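Local coordinates for chromosome partition protein Smc (Pyrococcus yayanosii, PDB 5XEI), which probably acts in chromosome condensation and partitioning as an ATP-hydrolysing SMC protein, present here as its head domain with a coiled coil and joint, at residues P156-D164 / P399-E407; E225-I236 / K276-L287. All coordinates share one frame; numbering follows the deposited sequence.

Interaction 1: residues P156-D164 / P399-E407; sequences PLERRQLID and PFSGGLEIE
Arg-160 reaches from helix 156-164 into the bend formed by residues 399-402. Its NE donates a hydrogen bond to Gly-402 O at 2.8 Å. The NE lies nearly in line with that carbonyl (C=O...N angle 163°), and the oxygen sits in the guanidinium plane, but the N-H is bent away from the straight path (131°). Phe-400 O lies over one face of the same guanidinium. Arg-160 NH2 is 3.2 Å from Phe-400 O, at a poor angle for a bond. The chain runs straight from the helix to CD, with CG anti to the backbone N (chi1 178°), and a bend at chi3 then turns NE to Gly-402. With an alanine in this place, the Gly-402 carbonyl would probably lose its donor, and a gap would open between helix and bend.

The backbones meet at Pro-156 and Leu-157. Leu-157 N is 3.4 Å from Gly-403 CA. Leu-404 N gives a weak hydrogen bond to Pro-156 O at 3.1 Å. Here two parts of the ABC-ATPase head join. The short helix that precedes coiled-coil helix 170-246 lies across strand 404-407, the start of the middle strand of a three-stranded antiparallel sheet (388-393, 404-409, 416-417).

Arg-159 bonds weakly from NH2 to Leu-404 O at 3.4 Å, with the oxygen at the guanidinium edge. The Arg-159 side chain crosses that of Ile-406 at about a right angle, CD against CD1. Ile-163 CG1 meets Leu-404 CD2 at 3.6 Å, also crosswise. Pro-156 CG lies 3.4 Å from Glu-405 OE1, the two side chains running alongside.

Arg-159 NH1 bonds to Phe-151 O, and Glu-405 OE2 makes a salt bridge with Arg-417. The Phe-400 ring meets Phe-365 of helix 321-383 and forms a cation-pi pair with Lys-361.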
loop_
_atom_site.group_PDB
_atom_site.type_symbol
_atom_site.label_atom_id
_atom_site.label_comp_id
_atom_site.label_asym_id
_atom_site.label_seq_id
_atom_site.Cartn_x
_atom_site.Cartn_y
_atom_site.Cartn_z
ATOM N N PRO A 156 -19.502 11.536 13.199
ATOM C CA PRO A 156 -19.746 10.935 11.875
ATOM C C PRO A 156 -18.466 10.398 11.273
ATOM O O PRO A 156 -18.426 9.242 10.825
ATOM C CB PRO A 156 -20.322 12.092 11.046
ATOM C CG PRO A 156 -20.687 13.133 12.015
ATOM C CD PRO A 156 -19.755 12.984 13.184
ATOM N N LEU A 157 -17.404 11.215 11.277
ATOM C CA LEU A 157 -16.110 10.763 10.784
ATOM C C LEU A 157 -15.677 9.472 11.459
ATOM O O LEU A 157 -15.068 8.627 10.813
ATOM C CB LEU A 157 -15.049 11.853 10.955
ATOM C CG LEU A 157 -14.605 12.470 9.620
ATOM C CD1 LEU A 157 -13.720 13.708 9.773
ATOM C CD2 LEU A 157 -13.907 11.434 8.765
ATOM N N GLU A 158 -16.010 9.276 12.739
ATOM C CA GLU A 158 -15.654 8.023 13.413
ATOM C C GLU A 158 -16.520 6.834 12.977
ATOM O O GLU A 158 -16.132 5.677 13.189
ATOM C CB GLU A 158 -15.750 8.215 14.932
ATOM C CG GLU A 158 -14.647 9.093 15.557
ATOM C CD GLU A 158 -14.848 9.336 17.064
ATOM O OE1 GLU A 158 -14.248 10.298 17.605
ATOM O OE2 GLU A 158 -15.619 8.577 17.696
ATOM N N ARG A 159 -17.684 7.092 12.377
ATOM C CA ARG A 159 -18.624 6.039 12.010
ATOM C C ARG A 159 -18.312 5.403 10.652
ATOM O O ARG A 159 -18.502 4.190 10.479
ATOM C CB ARG A 159 -20.041 6.618 12.028
ATOM C CG ARG A 159 -21.134 5.614 12.315
ATOM C CD ARG A 159 -22.446 6.310 12.720
ATOM N NE ARG A 159 -22.490 6.732 14.127
ATOM C CZ ARG A 159 -22.522 7.995 14.552
ATOM N NH1 ARG A 159 -22.562 8.236 15.858
ATOM N NH2 ARG A 159 -22.525 9.012 13.684
ATOM N N ARG A 160 -17.795 6.188 9.697
ATOM C CA ARG A 160 -17.537 5.693 8.343
ATOM C C ARG A 160 -16.614 4.488 8.336
ATOM O O ARG A 160 -16.869 3.507 7.625
ATOM C CB ARG A 160 -16.920 6.800 7.488
ATOM C CG ARG A 160 -16.558 6.374 6.062
ATOM C CD ARG A 160 -15.988 7.539 5.287
ATOM N NE ARG A 160 -14.695 7.990 5.814
ATOM C CZ ARG A 160 -13.629 7.207 5.969
ATOM N NH1 ARG A 160 -13.665 5.925 5.613
ATOM N NH2 ARG A 160 -12.504 7.703 6.473
ATOM N N GLN A 161 -15.519 4.567 9.098
ATOM C CA GLN A 161 -14.446 3.579 9.035
ATOM C C GLN A 161 -14.950 2.153 9.161
ATOM O O GLN A 161 -14.404 1.239 8.535
ATOM C CB GLN A 161 -13.434 3.857 10.134
ATOM C CG GLN A 161 -12.704 5.152 9.952
ATOM C CD GLN A 161 -13.612 6.358 10.017
ATOM O OE1 GLN A 161 -14.829 6.221 10.182
ATOM N NE2 GLN A 161 -13.038 7.551 9.827
ATOM N N LEU A 162 -15.977 1.934 9.976
ATOM C CA LEU A 162 -16.526 0.593 10.056
ATOM C C LEU A 162 -17.193 0.191 8.746
ATOM O O LEU A 162 -17.124 -0.977 8.347
ATOM C CB LEU A 162 -17.498 0.484 11.224
ATOM C CG LEU A 162 -18.138 -0.896 11.272
ATOM C CD1 LEU A 162 -18.254 -1.349 12.674
ATOM C CD2 LEU A 162 -19.511 -0.844 10.666
ATOM N N ILE A 163 -17.841 1.132 8.059
ATOM C CA ILE A 163 -18.382 0.809 6.737
ATOM C C ILE A 163 -17.261 0.410 5.774
ATOM O O ILE A 163 -17.435 -0.516 4.967
ATOM C CB ILE A 163 -19.238 1.969 6.187
ATOM C CG1 ILE A 163 -20.362 2.300 7.160
ATOM C CG2 ILE A 163 -19.903 1.574 4.877
ATOM C CD1 ILE A 163 -21.291 1.128 7.432
ATOM N N ASP A 164 -16.092 1.079 5.846
ATOM C CA ASP A 164 -14.952 0.670 5.014
ATOM C C ASP A 164 -14.616 -0.796 5.216
ATOM O O ASP A 164 -14.537 -1.576 4.255
ATOM C CB ASP A 164 -13.690 1.498 5.299
ATOM C CG ASP A 164 -13.885 2.995 5.084
ATOM O OD1 ASP A 164 -14.755 3.380 4.275
ATOM O OD2 ASP A 164 -13.134 3.797 5.695
ATOM N N PRO A 399 -16.171 9.997 -0.572
ATOM C CA PRO A 399 -16.712 9.497 0.691
ATOM C C PRO A 399 -15.637 9.247 1.711
ATOM O O PRO A 399 -15.900 9.377 2.907
ATOM C CB PRO A 399 -17.408 8.186 0.292
ATOM C CG PRO A 399 -17.286 8.084 -1.198
ATOM C CD PRO A 399 -16.144 8.946 -1.595
ATOM N N PHE A 400 -14.427 8.912 1.277
ATOM C CA PHE A 400 -13.388 8.482 2.204
ATOM C C PHE A 400 -12.759 9.629 2.967
ATOM O O PHE A 400 -11.914 9.385 3.829
ATOM C CB PHE A 400 -12.303 7.714 1.464
ATOM C CG PHE A 400 -12.825 6.578 0.671
ATOM C CD1 PHE A 400 -13.214 5.411 1.300
ATOM C CD2 PHE A 400 -12.941 6.681 -0.703
ATOM C CE1 PHE A 400 -13.695 4.362 0.574
ATOM C CE2 PHE A 400 -13.428 5.637 -1.447
ATOM C CZ PHE A 400 -13.809 4.470 -0.813
ATOM N N SER A 401 -13.133 10.865 2.670
ATOM C CA SER A 401 -12.690 11.993 3.470
ATOM C C SER A 401 -13.847 12.634 4.214
ATOM O O SER A 401 -13.680 13.690 4.827
ATOM C CB SER A 401 -11.960 13.014 2.592
ATOM O OG SER A 401 -12.725 13.339 1.451
ATOM N N GLY A 402 -15.017 12.005 4.194
ATOM C CA GLY A 402 -16.163 12.484 4.924
ATOM C C GLY A 402 -16.543 11.556 6.066
ATOM O O GLY A 402 -16.011 10.464 6.237
ATOM N N GLY A 403 -17.476 12.033 6.872
ATOM C CA GLY A 403 -18.064 11.232 7.900
ATOM C C GLY A 403 -19.335 10.573 7.417
ATOM O O GLY A 403 -19.626 10.507 6.217
ATOM N N LEU A 404 -20.121 10.113 8.376
ATOM C CA LEU A 404 -21.364 9.417 8.074
ATOM C C LEU A 404 -22.275 9.580 9.284
ATOM O O LEU A 404 -21.949 9.096 10.370
ATOM C CB LEU A 404 -21.089 7.952 7.768
ATOM C CG LEU A 404 -22.264 6.979 7.808
ATOM C CD1 LEU A 404 -23.094 7.118 6.540
ATOM C CD2 LEU A 404 -21.769 5.551 7.991
ATOM N N GLU A 405 -23.394 10.267 9.112
ATOM C CA GLU A 405 -24.263 10.536 10.238
ATOM C C GLU A 405 -25.568 9.776 10.099
ATOM O O GLU A 405 -25.881 9.219 9.044
ATOM C CB GLU A 405 -24.541 12.028 10.368
ATOM C CG GLU A 405 -24.919 12.411 11.783
ATOM C CD GLU A 405 -24.524 13.823 12.066
ATOM O OE1 GLU A 405 -23.739 14.379 11.258
ATOM O OE2 GLU A 405 -24.984 14.375 13.085
ATOM N N ILE A 406 -26.328 9.778 11.196
ATOM C CA ILE A 406 -27.632 9.137 11.285
ATOM C C ILE A 406 -28.682 10.165 11.677
ATOM O O ILE A 406 -28.415 11.066 12.482
ATOM C CB ILE A 406 -27.624 8.001 12.314
ATOM C CG1 ILE A 406 -26.487 7.050 12.032
ATOM C CG2 ILE A 406 -28.912 7.240 12.256
ATOM C CD1 ILE A 406 -26.465 5.900 12.998
ATOM N N GLU A 407 -29.886 10.011 11.120
ATOM C CA GLU A 407 -31.057 10.758 11.554
ATOM C C GLU A 407 -32.250 9.821 11.629
ATOM O O GLU A 407 -32.428 8.968 10.757
ATOM C CB GLU A 407 -31.355 11.917 10.616
ATOM C CG GLU A 407 -30.381 13.030 10.809
ATOM C CD GLU A 407 -30.627 14.191 9.879
ATOM O OE1 GLU A 407 -31.653 14.165 9.158
ATOM O OE2 GLU A 407 -29.793 15.130 9.864
#

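Interaction 2: residues E225-I236 / K276-L287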
loop_
_atom_site.group_PDB
_atom_site.type_symbol
_atom_site.label_atom_id
_atom_site.label_comp_id
_atom_site.label_asym_id
_atom_site.label_seq_id
_atom_site.Cartn_x
_atom_site.Cartn_y
_atom_site.Cartn_z
ATOM N N GLU A 225 48.623 17.732 -49.232
ATOM C CA GLU A 225 49.566 16.717 -49.678
ATOM C C GLU A 225 49.607 16.574 -51.190
ATOM O O GLU A 225 50.683 16.351 -51.755
ATOM C CB GLU A 225 49.272 15.361 -49.033
ATOM C CG GLU A 225 50.518 14.430 -48.957
ATOM C CD GLU A 225 51.675 14.958 -48.050
ATOM O OE1 GLU A 225 52.660 14.211 -47.821
ATOM O OE2 GLU A 225 51.622 16.113 -47.563
ATOM N N ARG A 226 48.473 16.706 -51.871
ATOM C CA ARG A 226 48.509 16.699 -53.327
ATOM C C ARG A 226 49.330 17.884 -53.849
ATOM O O ARG A 226 50.191 17.729 -54.725
ATOM C CB ARG A 226 47.081 16.708 -53.871
ATOM C CG ARG A 226 46.047 15.788 -53.155
ATOM C CD ARG A 226 44.781 15.599 -54.069
ATOM N NE ARG A 226 43.567 15.022 -53.438
ATOM C CZ ARG A 226 42.760 15.653 -52.573
ATOM N NH1 ARG A 226 43.057 16.882 -52.199
ATOM N NH2 ARG A 226 41.666 15.065 -52.059
ATOM N N ALA A 227 49.126 19.067 -53.263
ATOM C CA ALA A 227 49.977 20.213 -53.563
ATOM C C ALA A 227 51.453 19.906 -53.337
ATOM O O ALA A 227 52.317 20.399 -54.071
ATOM C CB ALA A 227 49.551 21.412 -52.718
ATOM N N ARG A 228 51.774 19.105 -52.324
ATOM C CA ARG A 228 53.176 18.754 -52.127
ATOM C C ARG A 228 53.677 17.860 -53.252
ATOM O O ARG A 228 54.823 17.991 -53.698
ATOM C CB ARG A 228 53.374 18.079 -50.776
ATOM C CG ARG A 228 53.394 19.055 -49.647
ATOM C CD ARG A 228 53.533 18.356 -48.322
ATOM N NE ARG A 228 53.527 19.330 -47.245
ATOM C CZ ARG A 228 53.353 19.028 -45.969
ATOM N NH1 ARG A 228 53.157 17.761 -45.607
ATOM N NH2 ARG A 228 53.363 20.001 -45.064
ATOM N N VAL A 229 52.830 16.950 -53.733
ATOM C CA VAL A 229 53.247 16.112 -54.848
ATOM C C VAL A 229 53.344 16.947 -56.125
ATOM O O VAL A 229 54.261 16.754 -56.938
ATOM C CB VAL A 229 52.291 14.911 -55.002
ATOM C CG1 VAL A 229 52.737 14.035 -56.131
ATOM C CG2 VAL A 229 52.247 14.091 -53.720
ATOM N N ALA A 230 52.427 17.907 -56.296
ATOM C CA ALA A 230 52.436 18.787 -57.462
ATOM C C ALA A 230 53.717 19.606 -57.525
ATOM O O ALA A 230 54.462 19.533 -58.508
ATOM C CB ALA A 230 51.223 19.714 -57.436
ATOM N N LEU A 231 53.985 20.405 -56.483
ATOM C CA LEU A 231 55.217 21.193 -56.447
ATOM C C LEU A 231 56.425 20.329 -56.761
ATOM O O LEU A 231 57.424 20.815 -57.299
ATOM C CB LEU A 231 55.395 21.856 -55.079
ATOM C CG LEU A 231 56.826 22.213 -54.645
ATOM C CD1 LEU A 231 57.364 23.366 -55.462
ATOM C CD2 LEU A 231 56.922 22.547 -53.184
ATOM N N LEU A 232 56.331 19.036 -56.486
ATOM C CA LEU A 232 57.485 18.180 -56.674
ATOM C C LEU A 232 57.615 17.697 -58.119
ATOM O O LEU A 232 58.729 17.652 -58.653
ATOM C CB LEU A 232 57.406 17.030 -55.686
ATOM C CG LEU A 232 58.355 15.884 -55.914
ATOM C CD1 LEU A 232 59.744 16.429 -55.984
ATOM C CD2 LEU A 232 58.246 15.106 -54.675
ATOM N N LEU A 233 56.507 17.353 -58.782
ATOM C CA LEU A 233 56.584 17.015 -60.201
ATOM C C LEU A 233 57.175 18.171 -61.003
ATOM O O LEU A 233 58.068 17.973 -61.835
ATOM C CB LEU A 233 55.202 16.633 -60.721
ATOM C CG LEU A 233 54.712 15.281 -60.213
ATOM C CD1 LEU A 233 53.261 15.006 -60.582
ATOM C CD2 LEU A 233 55.606 14.210 -60.767
ATOM N N GLY A 234 56.702 19.391 -60.746
ATOM C CA GLY A 234 57.353 20.555 -61.322
ATOM C C GLY A 234 58.797 20.699 -60.883
ATOM O O GLY A 234 59.664 21.040 -61.692
ATOM N N GLU A 235 59.083 20.413 -59.605
ATOM C CA GLU A 235 60.423 20.604 -59.043
ATOM C C GLU A 235 61.515 19.816 -59.772
ATOM O O GLU A 235 62.698 20.040 -59.479
ATOM C CB GLU A 235 60.462 20.223 -57.550
ATOM C CG GLU A 235 60.533 21.393 -56.545
ATOM C CD GLU A 235 60.745 20.932 -55.083
ATOM O OE1 GLU A 235 60.800 19.707 -54.837
ATOM O OE2 GLU A 235 60.857 21.790 -54.173
ATOM N N ILE A 236 61.176 18.909 -60.685
ATOM C CA ILE A 236 62.181 18.173 -61.452
ATOM C C ILE A 236 62.177 18.577 -62.917
ATOM O O ILE A 236 63.225 18.595 -63.550
ATOM C CB ILE A 236 62.002 16.645 -61.318
ATOM C CG1 ILE A 236 61.614 16.200 -59.911
ATOM C CG2 ILE A 236 63.246 15.899 -61.800
ATOM C CD1 ILE A 236 61.053 14.799 -59.974
ATOM N N LYS A 276 64.952 13.774 -55.514
ATOM C CA LYS A 276 63.616 14.332 -55.702
ATOM C C LYS A 276 62.888 13.737 -56.918
ATOM O O LYS A 276 61.814 14.235 -57.260
ATOM C CB LYS A 276 63.684 15.868 -55.792
ATOM C CG LYS A 276 63.706 16.604 -54.414
ATOM C CD LYS A 276 62.353 16.671 -53.683
ATOM C CE LYS A 276 62.466 16.667 -52.156
ATOM N NZ LYS A 276 61.847 15.455 -51.531
ATOM N N ARG A 277 63.428 12.705 -57.583
ATOM C CA ARG A 277 62.665 11.867 -58.511
ATOM C C ARG A 277 62.254 10.574 -57.834
ATOM O O ARG A 277 61.086 10.171 -57.859
ATOM C CB ARG A 277 63.472 11.450 -59.753
ATOM C CG ARG A 277 64.576 12.306 -60.269
ATOM C CD ARG A 277 65.234 11.678 -61.519
ATOM N NE ARG A 277 66.068 10.614 -61.133
ATOM C CZ ARG A 277 67.331 10.603 -61.251
ATOM N NH1 ARG A 277 67.923 11.589 -61.784
ATOM N NH2 ARG A 277 68.008 9.597 -60.859
ATOM N N ARG A 278 63.252 9.895 -57.277
ATOM C CA ARG A 278 63.026 8.675 -56.526
ATOM C C ARG A 278 62.103 8.907 -55.335
ATOM O O ARG A 278 61.453 7.970 -54.857
ATOM C CB ARG A 278 64.379 8.125 -56.097
ATOM C CG ARG A 278 64.358 7.127 -55.009
ATOM C CD ARG A 278 65.386 7.508 -53.986
ATOM N NE ARG A 278 65.441 6.467 -52.986
ATOM C CZ ARG A 278 65.135 6.634 -51.708
ATOM N NH1 ARG A 278 64.748 7.811 -51.233
ATOM N NH2 ARG A 278 65.199 5.596 -50.909
ATOM N N GLU A 279 62.007 10.152 -54.868
ATOM C CA GLU A 279 61.101 10.487 -53.776
ATOM C C GLU A 279 59.658 10.117 -54.103
ATOM O O GLU A 279 58.907 9.681 -53.218
ATOM C CB GLU A 279 61.220 11.978 -53.490
ATOM C CG GLU A 279 60.967 12.414 -52.072
ATOM C CD GLU A 279 59.640 13.111 -51.960
ATOM O OE1 GLU A 279 58.835 12.906 -52.884
ATOM O OE2 GLU A 279 59.421 13.882 -51.001
ATOM N N LEU A 280 59.258 10.282 -55.363
ATOM C CA LEU A 280 57.884 10.022 -55.780
ATOM C C LEU A 280 57.637 8.575 -56.139
ATOM O O LEU A 280 56.472 8.180 -56.278
ATOM C CB LEU A 280 57.490 10.862 -56.989
ATOM C CG LEU A 280 57.781 12.347 -56.903
ATOM C CD1 LEU A 280 59.205 12.629 -57.329
ATOM C CD2 LEU A 280 56.789 13.036 -57.773
ATOM N N LYS A 281 58.700 7.786 -56.316
ATOM C CA LYS A 281 58.543 6.340 -56.412
ATOM C C LYS A 281 57.800 5.791 -55.201
ATOM O O LYS A 281 57.207 4.709 -55.276
ATOM C CB LYS A 281 59.926 5.674 -56.559
ATOM C CG LYS A 281 60.753 6.189 -57.760
ATOM C CD LYS A 281 62.144 5.528 -57.859
ATOM C CE LYS A 281 62.956 6.031 -59.065
ATOM N NZ LYS A 281 64.339 5.465 -59.081
ATOM N N HIS A 282 57.785 6.546 -54.105
ATOM C CA HIS A 282 57.231 6.107 -52.838
ATOM C C HIS A 282 55.915 6.798 -52.501
ATOM O O HIS A 282 55.384 6.601 -51.403
ATOM C CB HIS A 282 58.273 6.329 -51.741
ATOM C CG HIS A 282 59.613 5.757 -52.081
ATOM N ND1 HIS A 282 60.794 6.280 -51.597
ATOM C CD2 HIS A 282 59.962 4.709 -52.867
ATOM C CE1 HIS A 282 61.811 5.576 -52.064
ATOM N NE2 HIS A 282 61.332 4.618 -52.838
ATOM N N PHE A 283 55.373 7.599 -53.408
ATOM C CA PHE A 283 54.033 8.139 -53.246
ATOM C C PHE A 283 53.037 7.253 -53.975
ATOM O O PHE A 283 53.324 6.749 -55.064
ATOM C CB PHE A 283 53.932 9.570 -53.772
ATOM C CG PHE A 283 54.349 10.615 -52.776
ATOM C CD1 PHE A 283 53.550 10.919 -51.692
ATOM C CD2 PHE A 283 55.534 11.301 -52.935
ATOM C CE1 PHE A 283 53.933 11.876 -50.786
ATOM C CE2 PHE A 283 55.914 12.260 -52.040
ATOM C CZ PHE A 283 55.111 12.553 -50.964
ATOM N N ASP A 284 51.863 7.079 -53.373
ATOM C CA ASP A 284 50.849 6.199 -53.940
ATOM C C ASP A 284 50.472 6.623 -55.357
ATOM O O ASP A 284 50.505 7.806 -55.713
ATOM C CB ASP A 284 49.605 6.177 -53.053
ATOM C CG ASP A 284 49.876 5.564 -51.696
ATOM O OD1 ASP A 284 51.009 5.073 -51.489
ATOM O OD2 ASP A 284 48.958 5.563 -50.844
ATOM N N ALA A 285 50.104 5.625 -56.168
ATOM C CA ALA A 285 49.804 5.866 -57.574
ATOM C C ALA A 285 48.490 6.613 -57.764
ATOM O O ALA A 285 48.362 7.391 -58.717
ATOM C CB ALA A 285 49.779 4.548 -58.344
ATOM N N ALA A 286 47.497 6.388 -56.899
ATOM C CA ALA A 286 46.249 7.138 -57.026
ATOM C C ALA A 286 46.495 8.629 -56.819
ATOM O O ALA A 286 46.123 9.459 -57.661
ATOM C CB ALA A 286 45.208 6.615 -56.036
ATOM N N LEU A 287 47.145 8.982 -55.705
ATOM C CA LEU A 287 47.473 10.375 -55.429
ATOM C C LEU A 287 48.270 10.983 -56.575
ATOM O O LEU A 287 47.877 12.012 -57.137
ATOM C CB LEU A 287 48.241 10.469 -54.106
ATOM C CG LEU A 287 49.048 11.722 -53.753
ATOM C CD1 LEU A 287 48.197 12.964 -53.654
ATOM C CD2 LEU A 287 49.796 11.510 -52.464
#
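Leu-232 and Leu-280 reach toward each other tip to tip, with Leu-232 CD2 3.6 Å from Leu-280 CG. This apolar pair sits among others. Leu-233 CD2 comes obliquely onto the second branch of Leu-280, 3.4 Å from its CD2. Ile-236 CD1 approaches the other branch, Leu-280 CD1, at 3.9 Å. Leu-287 meets helix 225-236 through both methyls: CD2 faces Val-229 CG2 at 3.8 Å, and CD1 lies against Arg-226 CG at 3.6 Å. Ile-288, just past the segment, touches Val-229, Leu-233 and Leu-280.

One aromatic contact is a CH-pi interaction. Val-229 CG2 stands over the centre of the Phe-283 ring, only 10° off the ring normal. Val-229 sets CG1 anti to its backbone N (chi1 -179°), which leaves CG2 as the branch over the ring. Glu-225 OE1 lies at the ring edge.

Two salt bridges lie within single segments. Glu-225 OE2 uses its syn lone pair to accept from Arg-228 NH1 at 3.0 Å. Lys-276 NZ pairs with Glu-279 OE2 through a weak bond, while Lys-276 CD packs across Leu-232 CD1 at 3.5 Å.

Residues 276-287 leave helix 261-278, pass through an irregular turn and enter helix 285-289, with Lys-276, Leu-280, Phe-283 and Leu-287 among the residues that face helix 170-246. Such a break in one helix of a coiled coil is consistent with the SMC joint.

From the N terminus the chain builds much of the head before reaching helix 156-167, the first half of interaction 1. Helix 170-246 follows and carries the chain outward to 225-236. Residues 255-258 are not modelled. The chain then turns back through helix 261-278, and the segment 276-287 closes interaction 2, a short loop. Helices 298-315 and 321-383 return it to the head, where 399-407 closes the longer loop of interaction 1. Interaction 2 is therefore nested inside interaction 1. Their centres are about 98 Å apart and they do not touch. Interaction 1 joins parts of the head at the base of the coiled coil; interaction 2 ties the outgoing and returning helices far along it.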